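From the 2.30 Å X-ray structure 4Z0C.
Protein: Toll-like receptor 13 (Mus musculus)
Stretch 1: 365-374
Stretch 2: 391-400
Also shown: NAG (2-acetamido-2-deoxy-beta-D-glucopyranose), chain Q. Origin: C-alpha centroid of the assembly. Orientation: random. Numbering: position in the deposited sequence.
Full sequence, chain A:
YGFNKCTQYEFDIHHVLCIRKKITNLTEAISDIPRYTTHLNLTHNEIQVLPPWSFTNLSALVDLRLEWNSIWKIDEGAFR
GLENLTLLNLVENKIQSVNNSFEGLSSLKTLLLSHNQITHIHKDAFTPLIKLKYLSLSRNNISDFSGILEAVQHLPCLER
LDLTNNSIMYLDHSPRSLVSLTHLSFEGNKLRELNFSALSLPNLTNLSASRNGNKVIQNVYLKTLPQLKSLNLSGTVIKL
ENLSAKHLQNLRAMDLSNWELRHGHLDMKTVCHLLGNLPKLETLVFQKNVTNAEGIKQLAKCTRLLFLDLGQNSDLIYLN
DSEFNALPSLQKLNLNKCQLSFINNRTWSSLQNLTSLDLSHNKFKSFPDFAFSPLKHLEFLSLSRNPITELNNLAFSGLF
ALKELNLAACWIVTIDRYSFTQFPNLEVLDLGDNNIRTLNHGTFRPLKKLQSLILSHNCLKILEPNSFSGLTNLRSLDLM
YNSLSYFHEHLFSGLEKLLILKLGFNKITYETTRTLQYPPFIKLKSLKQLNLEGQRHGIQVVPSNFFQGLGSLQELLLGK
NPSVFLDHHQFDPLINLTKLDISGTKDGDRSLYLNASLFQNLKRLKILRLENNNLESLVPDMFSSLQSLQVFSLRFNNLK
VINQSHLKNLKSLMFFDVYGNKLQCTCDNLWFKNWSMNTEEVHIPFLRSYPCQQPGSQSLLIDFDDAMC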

ATOM      1  N   LYS A 365     -28.110  -6.147   1.187  1.00 30.18           N
ATOM      2  CA  LYS A 365     -27.234  -7.114   1.822  1.00 30.66           C
ATOM      3  C   LYS A 365     -27.368  -8.429   1.070  1.00 36.05           C
ATOM      4  O   LYS A 365     -26.432  -9.222   0.984  1.00 39.51           O
ATOM      5  N   SER A 366     -28.538  -8.632   0.485  1.00 34.45           N
ATOM      6  CA  SER A 366     -28.785  -9.818  -0.309  1.00 33.45           C
ATOM      7  C   SER A 366     -29.939  -9.608  -1.287  1.00 26.45           C
ATOM      8  O   SER A 366     -30.507  -8.521  -1.374  1.00 27.79           O
ATOM      9  N   PHE A 367     -30.261 -10.672  -2.017  1.00 26.53           N
ATOM     10  CA  PHE A 367     -31.382 -10.718  -2.928  1.00 29.89           C
ATOM     11  C   PHE A 367     -31.974 -12.098  -2.796  1.00 34.40           C
ATOM     12  O   PHE A 367     -31.242 -13.077  -2.648  1.00 24.47           O
ATOM     13  N   PRO A 368     -33.306 -12.187  -2.848  1.00 38.42           N
ATOM     14  CA  PRO A 368     -33.970 -13.487  -2.741  1.00 37.04           C
ATOM     15  C   PRO A 368     -33.829 -14.313  -4.008  1.00 36.56           C
ATOM     16  O   PRO A 368     -33.487 -13.780  -5.068  1.00 37.97           O
ATOM     17  N   ASP A 369     -34.117 -15.606  -3.880  1.00 32.35           N
ATOM     18  CA  ASP A 369     -34.085 -16.555  -4.986  1.00 32.82           C
ATOM     19  C   ASP A 369     -34.941 -16.075  -6.155  1.00 35.07           C
ATOM     20  O   ASP A 369     -36.048 -15.579  -5.960  1.00 28.10           O
ATOM     21  N   PHE A 370     -34.400 -16.231  -7.359  1.00 37.40           N
ATOM     22  CA  PHE A 370     -35.071 -15.882  -8.613  1.00 37.44           C
ATOM     23  C   PHE A 370     -35.415 -14.402  -8.788  1.00 34.12           C
ATOM     24  O   PHE A 370     -36.155 -14.060  -9.691  1.00 36.88           O
ATOM     25  N   ALA A 371     -34.842 -13.531  -7.961  1.00 30.65           N
ATOM     26  CA  ALA A 371     -35.117 -12.092  -8.035  1.00 29.76           C
ATOM     27  C   ALA A 371     -34.931 -11.511  -9.425  1.00 37.87           C
ATOM     28  O   ALA A 371     -35.754 -10.718  -9.878  1.00 41.11           O
ATOM     29  N   PHE A 372     -33.839 -11.876 -10.092  1.00 35.34           N
ATOM     30  CA  PHE A 372     -33.556 -11.315 -11.407  1.00 36.70           C
ATOM     31  C   PHE A 372     -34.063 -12.189 -12.559  1.00 44.42           C
ATOM     32  O   PHE A 372     -33.999 -11.791 -13.724  1.00 48.84           O
ATOM     33  N   SER A 373     -34.622 -13.348 -12.228  1.00 42.74           N
ATOM     34  CA  SER A 373     -34.995 -14.342 -13.235  1.00 41.29           C
ATOM     35  C   SER A 373     -35.933 -13.914 -14.391  1.00 38.66           C
ATOM     36  O   SER A 373     -35.803 -14.438 -15.505  1.00 32.90           O
ATOM     37  N   PRO A 374     -36.877 -12.979 -14.147  1.00 34.90           N
ATOM     38  CA  PRO A 374     -37.681 -12.582 -15.308  1.00 37.10           C
ATOM     39  C   PRO A 374     -36.861 -11.850 -16.377  1.00 41.83           C
ATOM     40  O   PRO A 374     -37.261 -11.822 -17.542  1.00 36.20           O
ATOM     41  N   LEU A 391     -22.749 -13.757  -2.311  1.00 43.82           N
ATOM     42  CA  LEU A 391     -23.681 -13.890  -3.424  1.00 46.95           C
ATOM     43  C   LEU A 391     -24.703 -15.010  -3.242  1.00 52.96           C
ATOM     44  O   LEU A 391     -24.332 -16.180  -3.153  1.00 56.30           O
ATOM     45  N   ASN A 392     -25.987 -14.662  -3.221  1.00 54.38           N
ATOM     46  CA  ASN A 392     -27.026 -15.685  -3.304  1.00 51.43           C
ATOM     47  C   ASN A 392     -27.179 -16.122  -4.741  1.00 46.99           C
ATOM     48  O   ASN A 392     -27.861 -15.452  -5.516  1.00 44.79           O
ATOM     49  N   ASN A 393     -26.577 -17.261  -5.073  1.00 44.19           N
ATOM     50  CA  ASN A 393     -26.486 -17.747  -6.451  1.00 47.76           C
ATOM     51  C   ASN A 393     -27.824 -17.864  -7.184  1.00 49.36           C
ATOM     52  O   ASN A 393     -27.898 -17.671  -8.406  1.00 50.25           O
ATOM     53  N   LEU A 394     -28.875 -18.173  -6.426  1.00 46.29           N
ATOM     54  CA  LEU A 394     -30.211 -18.373  -6.986  1.00 48.81           C
ATOM     55  C   LEU A 394     -30.931 -17.087  -7.391  1.00 42.61           C
ATOM     56  O   LEU A 394     -31.921 -17.140  -8.117  1.00 42.13           O
ATOM     57  N   ALA A 395     -30.445 -15.941  -6.921  1.00 35.82           N
ATOM     58  CA  ALA A 395     -31.025 -14.664  -7.328  1.00 34.02           C
ATOM     59  C   ALA A 395     -30.764 -14.370  -8.807  1.00 34.60           C
ATOM     60  O   ALA A 395     -31.494 -13.603  -9.432  1.00 44.62           O
ATOM     61  N   PHE A 396     -29.733 -14.992  -9.371  1.00 37.21           N
ATOM     62  CA  PHE A 396     -29.338 -14.688 -10.740  1.00 41.49           C
ATOM     63  C   PHE A 396     -29.665 -15.830 -11.697  1.00 41.04           C
ATOM     64  O   PHE A 396     -29.212 -15.854 -12.841  1.00 44.50           O
ATOM     65  N   SER A 397     -30.473 -16.763 -11.218  1.00 40.07           N
ATOM     66  CA  SER A 397     -30.880 -17.916 -12.004  1.00 43.28           C
ATOM     67  C   SER A 397     -31.512 -17.512 -13.337  1.00 47.67           C
ATOM     68  O   SER A 397     -32.493 -16.762 -13.374  1.00 39.22           O
ATOM     69  N   GLY A 398     -30.919 -17.984 -14.430  1.00 53.38           N
ATOM     70  CA  GLY A 398     -31.482 -17.790 -15.756  1.00 46.80           C
ATOM     71  C   GLY A 398     -31.122 -16.498 -16.474  1.00 45.85           C
ATOM     72  O   GLY A 398     -31.736 -16.163 -17.492  1.00 42.71           O
ATOM     73  N   LEU A 399     -30.142 -15.763 -15.955  1.00 43.57           N
ATOM     74  CA  LEU A 399     -29.640 -14.584 -16.661  1.00 36.22           C
ATOM     75  C   LEU A 399     -28.625 -14.949 -17.744  1.00 41.87           C
ATOM     76  O   LEU A 399     -27.491 -14.473 -17.723  1.00 34.28           O
ATOM     77  N   PHE A 400     -29.046 -15.759 -18.710  1.00 43.65           N
ATOM     78  CA  PHE A 400     -28.132 -16.308 -19.703  1.00 38.08           C
ATOM     79  C   PHE A 400     -27.654 -15.280 -20.737  1.00 40.23           C
ATOM     80  O   PHE A 400     -26.720 -15.547 -21.502  1.00 44.95           O
TER

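The two stretches, two segments of one Toll-like receptor 13 chain, bury 585 Å² between them. N392, whose CA-to-CB bond points toward stretch 1, supplies two of the five hydrogen bonds. With chi1 in t, its ND2 donates to F367 O at 2.8 Å and to D369 OD1 at 2.9 Å, tying a carbonyl and a carboxylate to one amide; D369 (chi1 m) starts sideways, but its end comes nearer. Further along, the backbones hydrogen-bond directly, F370 N to L394 O at 2.7 Å and F372 N to A395 O at 3.0 Å. S373 (m) donates a hydrogen bond from S373 OG to S397 O at 2.7 Å.

Apolar packing gathers around the small A395, whose CB lies 3.7 Å from F367 CB and 4.3 Å from F372 CD2. The CA-to-CB bond of F372 (m) points toward stretch 2, and its ring lies nearly parallel to that of F396 (m), planes at 10°; centroids 5.2 Å apart leave little overlap. L399 (m, t) brings CD1 within 3.8 Å of F372 CB. L394 (m, t) and S397 (t) also point toward stretch 1, L394 CB lying 3.5 Å from D369 OD1.

The CA-to-CB bond of F370 (m) points away, but the side-chain end comes nearer, with L394 O over one ring face and F370 CD1 4.0 Å from S397 CB. NAG C4 lies 3.8 Å from F370 CD2, and NAG O6 donates a weak hydrogen bond to D369 O at 3.3 Å.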

ATOM      1  CB  LYS A 365     -27.612  -7.296   3.287  1.00 24.42           C
ATOM      2  CG  LYS A 365     -27.224  -6.121   4.162  1.00 29.61           C
ATOM      3  CD  LYS A 365     -27.487  -6.436   5.641  1.00 33.05           C
ATOM      4  CE  LYS A 365     -27.418  -5.166   6.463  1.00 33.14           C
ATOM      5  NZ  LYS A 365     -27.677  -5.441   7.882  1.00 38.35           N
ATOM      6  CB  SER A 366     -29.090 -11.010   0.602  1.00 33.90           C
ATOM      7  OG  SER A 366     -29.025 -12.220  -0.129  1.00 38.43           O
ATOM      8  CB  PHE A 367     -30.924 -10.521  -4.370  1.00 32.37           C
ATOM      9  CG  PHE A 367     -30.234  -9.217  -4.605  1.00 33.34           C
ATOM     10  CD1 PHE A 367     -30.966  -8.077  -4.877  1.00 26.80           C
ATOM     11  CD2 PHE A 367     -28.859  -9.127  -4.548  1.00 28.04           C
ATOM     12  CE1 PHE A 367     -30.344  -6.869  -5.088  1.00 27.19           C
ATOM     13  CE2 PHE A 367     -28.230  -7.918  -4.762  1.00 31.95           C
ATOM     14  CZ  PHE A 367     -28.980  -6.787  -5.036  1.00 28.87           C
ATOM     15  CB  PRO A 368     -35.435 -13.108  -2.498  1.00 35.02           C
ATOM     16  CG  PRO A 368     -35.577 -11.758  -3.079  1.00 35.17           C
ATOM     17  CD  PRO A 368     -34.258 -11.069  -2.870  1.00 28.73           C
ATOM     18  CB  ASP A 369     -34.590 -17.917  -4.517  1.00 38.83           C
ATOM     19  CG  ASP A 369     -33.787 -18.467  -3.359  1.00 55.54           C
ATOM     20  OD1 ASP A 369     -32.650 -17.985  -3.144  1.00 55.69           O
ATOM     21  OD2 ASP A 369     -34.305 -19.358  -2.649  1.00 59.54           O
ATOM     22  CB  PHE A 370     -36.304 -16.765  -8.829  1.00 35.71           C
ATOM     23  CG  PHE A 370     -36.051 -18.218  -8.562  1.00 35.34           C
ATOM     24  CD1 PHE A 370     -35.446 -19.012  -9.516  1.00 34.35           C
ATOM     25  CD2 PHE A 370     -36.380 -18.781  -7.334  1.00 40.21           C
ATOM     26  CE1 PHE A 370     -35.190 -20.358  -9.265  1.00 44.00           C
ATOM     27  CE2 PHE A 370     -36.126 -20.130  -7.069  1.00 40.86           C
ATOM     28  CZ  PHE A 370     -35.532 -20.920  -8.034  1.00 42.08           C
ATOM     29  CB  ALA A 371     -34.265 -11.321  -7.034  1.00 32.68           C
ATOM     30  CB  PHE A 372     -32.052 -11.046 -11.561  1.00 31.20           C
ATOM     31  CG  PHE A 372     -31.531 -10.006 -10.618  1.00 28.57           C
ATOM     32  CD1 PHE A 372     -31.641  -8.663 -10.923  1.00 28.33           C
ATOM     33  CD2 PHE A 372     -30.943 -10.371  -9.419  1.00 24.68           C
ATOM     34  CE1 PHE A 372     -31.172  -7.700 -10.051  1.00 34.82           C
ATOM     35  CE2 PHE A 372     -30.482  -9.412  -8.540  1.00 27.24           C
ATOM     36  CZ  PHE A 372     -30.592  -8.080  -8.851  1.00 29.21           C
ATOM     37  CB  SER A 373     -35.527 -15.598 -12.558  1.00 45.04           C
ATOM     38  OG  SER A 373     -34.525 -16.192 -11.763  1.00 48.52           O
ATOM     39  CB  PRO A 374     -38.714 -11.617 -14.712  1.00 37.24           C
ATOM     40  CG  PRO A 374     -38.701 -11.866 -13.257  1.00 33.75           C
ATOM     41  CD  PRO A 374     -37.306 -12.268 -12.931  1.00 29.67           C
ATOM     42  CB  LEU A 391     -22.900 -14.152  -4.705  1.00 33.06           C
ATOM     43  CG  LEU A 391     -22.119 -12.934  -5.156  1.00 26.28           C
ATOM     44  CD1 LEU A 391     -21.317 -13.275  -6.414  1.00 27.02           C
ATOM     45  CD2 LEU A 391     -23.097 -11.783  -5.391  1.00 26.03           C
ATOM     46  CB  ASN A 392     -28.380 -15.190  -2.789  1.00 48.39           C
ATOM     47  CG  ASN A 392     -29.494 -16.223  -3.008  1.00 44.04           C
ATOM     48  OD1 ASN A 392     -29.223 -17.426  -3.149  1.00 45.96           O
ATOM     49  ND2 ASN A 392     -30.743 -15.753  -3.086  1.00 31.20           N
ATOM     50  CB  ASN A 393     -25.758 -19.083  -6.464  1.00 49.23           C
ATOM     51  CG  ASN A 393     -24.478 -19.040  -5.657  1.00 55.32           C
ATOM     52  OD1 ASN A 393     -23.909 -17.966  -5.433  1.00 59.15           O
ATOM     53  ND2 ASN A 393     -24.022 -20.203  -5.202  1.00 51.73           N
ATOM     54  CB  LEU A 394     -31.094 -19.184  -6.031  1.00 46.68           C
ATOM     55  CG  LEU A 394     -30.799 -20.676  -5.929  1.00 45.60           C
ATOM     56  CD1 LEU A 394     -31.772 -21.298  -4.962  1.00 52.51           C
ATOM     57  CD2 LEU A 394     -30.921 -21.335  -7.296  1.00 42.25           C
ATOM     58  CB  ALA A 395     -30.508 -13.529  -6.460  1.00 28.68           C
ATOM     59  CB  PHE A 396     -27.842 -14.352 -10.803  1.00 40.64           C
ATOM     60  CG  PHE A 396     -27.422 -13.284  -9.831  1.00 39.91           C
ATOM     61  CD1 PHE A 396     -27.752 -11.961 -10.053  1.00 36.11           C
ATOM     62  CD2 PHE A 396     -26.683 -13.602  -8.710  1.00 43.67           C
ATOM     63  CE1 PHE A 396     -27.368 -10.975  -9.169  1.00 37.66           C
ATOM     64  CE2 PHE A 396     -26.292 -12.618  -7.827  1.00 46.16           C
ATOM     65  CZ  PHE A 396     -26.637 -11.302  -8.059  1.00 40.88           C
ATOM     66  CB  SER A 397     -31.845 -18.778 -11.193  1.00 48.30           C
ATOM     67  OG  SER A 397     -32.062 -20.018 -11.834  1.00 55.90           O
ATOM     68  CB  LEU A 399     -29.009 -13.581 -15.694  1.00 34.73           C
ATOM     69  CG  LEU A 399     -29.955 -12.846 -14.752  1.00 33.15           C
ATOM     70  CD1 LEU A 399     -29.191 -11.870 -13.878  1.00 31.03           C
ATOM     71  CD2 LEU A 399     -31.023 -12.129 -15.548  1.00 31.46           C
ATOM     72  CB  PHE A 400     -28.792 -17.499 -20.391  1.00 35.19           C
ATOM     73  CG  PHE A 400     -29.159 -18.608 -19.447  1.00 45.23           C
ATOM     74  CD1 PHE A 400     -28.351 -18.898 -18.348  1.00 44.02           C
ATOM     75  CD2 PHE A 400     -30.332 -19.330 -19.622  1.00 49.41           C
ATOM     76  CE1 PHE A 400     -28.689 -19.914 -17.460  1.00 42.30           C
ATOM     77  CE2 PHE A 400     -30.680 -20.345 -18.739  1.00 50.73           C
ATOM     78  CZ  PHE A 400     -29.856 -20.640 -17.655  1.00 50.13           C
TER
HETATM   79  C1  NAG Q 911     -40.548 -15.424  -8.397  1.00 54.85           C
HETATM   80  C2  NAG Q 911     -40.249 -16.601  -9.342  1.00 54.12           C
HETATM   81  C3  NAG Q 911     -40.641 -17.953  -8.725  1.00 53.28           C
HETATM   82  C4  NAG Q 911     -40.117 -18.057  -7.292  1.00 54.99           C
HETATM   83  C5  NAG Q 911     -40.611 -16.841  -6.517  1.00 57.63           C
HETATM   84  C6  NAG Q 911     -40.340 -16.884  -5.015  1.00 54.22           C
HETATM   85  C7  NAG Q 911     -40.280 -16.347 -11.811  1.00 51.53           C
HETATM   86  C8  NAG Q 911     -41.164 -16.457 -13.021  1.00 46.81           C
HETATM   87  N2  NAG Q 911     -40.907 -16.410 -10.627  1.00 52.58           N
HETATM   88  O3  NAG Q 911     -40.150 -19.019  -9.513  1.00 46.81           O
HETATM   89  O4  NAG Q 911     -40.522 -19.258  -6.679  1.00 56.75           O
HETATM   90  O5  NAG Q 911     -40.015 -15.700  -7.111  1.00 63.31           O
HETATM   91  O6  NAG Q 911     -38.986 -16.605  -4.730  1.00 57.16           O
HETATM   92  O7  NAG Q 911     -39.056 -16.198 -11.937  1.00 49.29           O